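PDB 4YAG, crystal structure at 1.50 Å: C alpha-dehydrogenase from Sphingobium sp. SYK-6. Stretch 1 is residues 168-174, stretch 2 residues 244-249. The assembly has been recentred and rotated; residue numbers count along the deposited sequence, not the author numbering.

Stretch 1 168-174: LTETIRD
Stretch 2, residues 244-249: HNKLYV

Residues 168-174 form part of a longer helix. Against it lie residues 244-249, a segment that leaves a helix at Asn-245, whose positive phi (53/56) breaks the helical path, runs extended through Lys-246 (-90/127), returns to -68/-42 at Leu-247, and enters a strand at Tyr-248 (-119/134) and Val-249 (-132/123). The two backbones come nearest at Glu-170 and Leu-247, with CA atoms 7.5 Å apart, and the contact buries 302 Å² in all.

Leu-168 (-51/-48; chi1 t, chi2 p) is out of reach, but its carbonyl O accepts from Ile-172 N at 3.1 Å, the regular helical bond, and from Thr-171 OG1 at 3.0 Å. Thr-169 (-66/-43, chi1 m) points toward the second stretch. Thr-169 CG2 lies 4.3 Å from Leu-247 CD1, a loose apolar contact, while its hydroxyl is satisfied elsewhere in the structure; threonine can thus serve both environments.

Glu-170 (-60/-44) sets CA-to-CB sideways, yet chi1 m, chi2 t and chi3 -15° carry its carboxylate to Tyr-248, where Tyr-248 OH donates to Glu-170 OE2 at 2.6 Å. This short bond lies near the plane of the tyrosine ring, at its edge. Tyr-248 also starts sideways and its end comes nearer the helix, with chi1 m and chi2 -57°, so two long side chains meet at their polar tips; the buried carboxylate gains a donor. Nearer the backbone, Glu-170 CA is 4.5 Å from Leu-247 CD1.

Thr-171 (-73/-33, chi1 p) turns its hydroxyl back to the helix, and Ile-172 (-76/-11; chi1 p, chi2 t) is buried out of reach of this contact.

Arg-173 (-54/-50) points toward the second stretch and is nearly fully extended: chi1, chi2 and chi3 are all t, with chi4 -164°. Arg-173 N makes a weak hydrogen bond to Glu-170 O at 3.4 Å. Leu-247, also pointing toward its partner with chi1 t and chi2 p, covers one guanidinium face, Leu-247 CB lying 3.8 Å from Arg-173 CZ. That flat face can pack on aliphatic carbon while the N-H bonds, lying in the guanidinium plane, are left to polar partners at the edge, where Arg-173 NH2 stands 3.4 Å from Asn-245 O. One water accepts from Arg-173 NE at 2.8 Å and donates to Asn-245 OD1 at 2.6 Å (Asn-245 chi1 t, chi2 21°); a second accepts from Leu-247 N at 3.0 Å and, weakly, from Arg-173 NH2 at 3.2 Å.

Asp-174 (-68/-36, chi1 p) is exposed and takes no part. Across from the helix, Lys-246 points away, its side chain extended after chi1 m.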

# COMPACT_ATOMS: atom_id res chain seq x y z
N LEU A 168 -3.41 3.08 6.31
CA LEU A 168 -2.56 2.87 7.49
C LEU A 168 -2.98 3.80 8.61
O LEU A 168 -3.15 3.39 9.76
CB LEU A 168 -1.10 3.11 7.09
CG LEU A 168 -0.08 3.19 8.22
CD1 LEU A 168 0.05 1.83 8.90
CD2 LEU A 168 1.26 3.69 7.72
N THR A 169 -3.14 5.07 8.27
CA THR A 169 -3.43 6.08 9.28
C THR A 169 -4.80 5.83 9.90
O THR A 169 -4.98 5.90 11.12
CB THR A 169 -3.36 7.49 8.70
OG1 THR A 169 -2.11 7.68 8.03
CG2 THR A 169 -3.49 8.52 9.81
N GLU A 170 -5.79 5.51 9.07
CA GLU A 170 -7.11 5.22 9.57
C GLU A 170 -7.10 4.03 10.54
O GLU A 170 -7.73 4.03 11.61
CB GLU A 170 -8.04 4.86 8.40
CG GLU A 170 -8.32 5.98 7.45
CD GLU A 170 -9.05 5.51 6.18
OE1 GLU A 170 -9.08 4.28 5.92
OE2 GLU A 170 -9.59 6.38 5.46
N THR A 171 -6.37 2.99 10.16
CA THR A 171 -6.41 1.76 10.94
C THR A 171 -5.70 1.87 12.27
O THR A 171 -6.13 1.25 13.24
CB THR A 171 -5.86 0.56 10.14
OG1 THR A 171 -4.45 0.72 9.90
CG2 THR A 171 -6.63 0.42 8.84
N ILE A 172 -4.62 2.65 12.34
CA ILE A 172 -3.89 2.75 13.60
C ILE A 172 -4.59 3.63 14.63
O ILE A 172 -4.21 3.62 15.80
CB ILE A 172 -2.43 3.26 13.44
CG1 ILE A 172 -2.41 4.71 12.96
CG2 ILE A 172 -1.64 2.33 12.50
CD1 ILE A 172 -1.01 5.29 12.85
N ARG A 173 -5.62 4.38 14.23
CA ARG A 173 -6.21 5.38 15.10
C ARG A 173 -6.63 4.80 16.45
O ARG A 173 -6.33 5.36 17.52
CB ARG A 173 -7.40 6.08 14.42
CG ARG A 173 -7.93 7.28 15.18
CD ARG A 173 -9.09 7.92 14.43
NE ARG A 173 -9.17 9.34 14.76
CZ ARG A 173 -10.21 10.13 14.53
NH1 ARG A 173 -11.33 9.65 14.00
NH2 ARG A 173 -10.11 11.41 14.87
N ASP A 174 -7.36 3.70 16.44
CA ASP A 174 -7.88 3.20 17.71
C ASP A 174 -6.77 2.70 18.63
O ASP A 174 -6.84 2.86 19.84
CB ASP A 174 -8.96 2.13 17.51
CG ASP A 174 -8.42 0.84 16.94
OD1 ASP A 174 -8.40 0.71 15.71
OD2 ASP A 174 -8.04 -0.07 17.73
N HIS A 244 -6.84 19.87 17.30
CA HIS A 244 -8.23 19.39 17.31
C HIS A 244 -8.39 17.91 16.99
O HIS A 244 -9.52 17.42 16.90
CB HIS A 244 -9.05 20.23 16.34
CG HIS A 244 -9.16 21.65 16.79
ND1 HIS A 244 -9.91 22.02 17.88
CD2 HIS A 244 -8.56 22.77 16.33
CE1 HIS A 244 -9.77 23.32 18.07
NE2 HIS A 244 -8.96 23.80 17.15
N ASN A 245 -7.28 17.20 16.86
CA ASN A 245 -7.28 15.78 16.59
C ASN A 245 -8.13 15.39 15.39
O ASN A 245 -9.04 14.56 15.47
CB ASN A 245 -7.72 14.97 17.82
CG ASN A 245 -7.38 13.50 17.68
OD1 ASN A 245 -6.51 13.13 16.90
ND2 ASN A 245 -8.11 12.65 18.40
N LYS A 246 -7.82 16.00 14.25
CA LYS A 246 -8.54 15.76 13.03
C LYS A 246 -7.93 14.63 12.23
O LYS A 246 -6.75 14.69 11.88
CB LYS A 246 -8.50 17.01 12.16
CG LYS A 246 -9.13 18.22 12.74
CD LYS A 246 -8.86 19.35 11.75
CE LYS A 246 -9.56 20.61 12.05
NZ LYS A 246 -9.32 21.51 10.90
N LEU A 247 -8.71 13.63 11.86
CA LEU A 247 -8.16 12.49 11.13
C LEU A 247 -7.67 12.82 9.72
O LEU A 247 -6.62 12.34 9.29
CB LEU A 247 -9.18 11.36 11.08
CG LEU A 247 -8.80 10.09 10.33
CD1 LEU A 247 -7.52 9.48 10.91
CD2 LEU A 247 -9.96 9.12 10.38
N TYR A 248 -8.45 13.63 9.01
CA TYR A 248 -8.16 13.94 7.62
C TYR A 248 -7.93 15.42 7.40
O TYR A 248 -8.70 16.26 7.88
CB TYR A 248 -9.35 13.55 6.74
CG TYR A 248 -9.75 12.10 6.78
CD1 TYR A 248 -8.86 11.08 6.46
CD2 TYR A 248 -11.06 11.75 7.06
CE1 TYR A 248 -9.25 9.77 6.46
CE2 TYR A 248 -11.46 10.45 7.06
CZ TYR A 248 -10.57 9.46 6.74
OH TYR A 248 -11.01 8.16 6.74
N VAL A 249 -6.87 15.73 6.66
CA VAL A 249 -6.64 17.09 6.21
C VAL A 249 -6.32 17.04 4.72
O VAL A 249 -5.38 16.35 4.33
CB VAL A 249 -5.44 17.74 6.93
CG1 VAL A 249 -5.14 19.11 6.32
CG2 VAL A 249 -5.70 17.86 8.42
O HOH W 1 -7.10 11.19 15.23
O HOH W 2 -11.48 13.46 12.88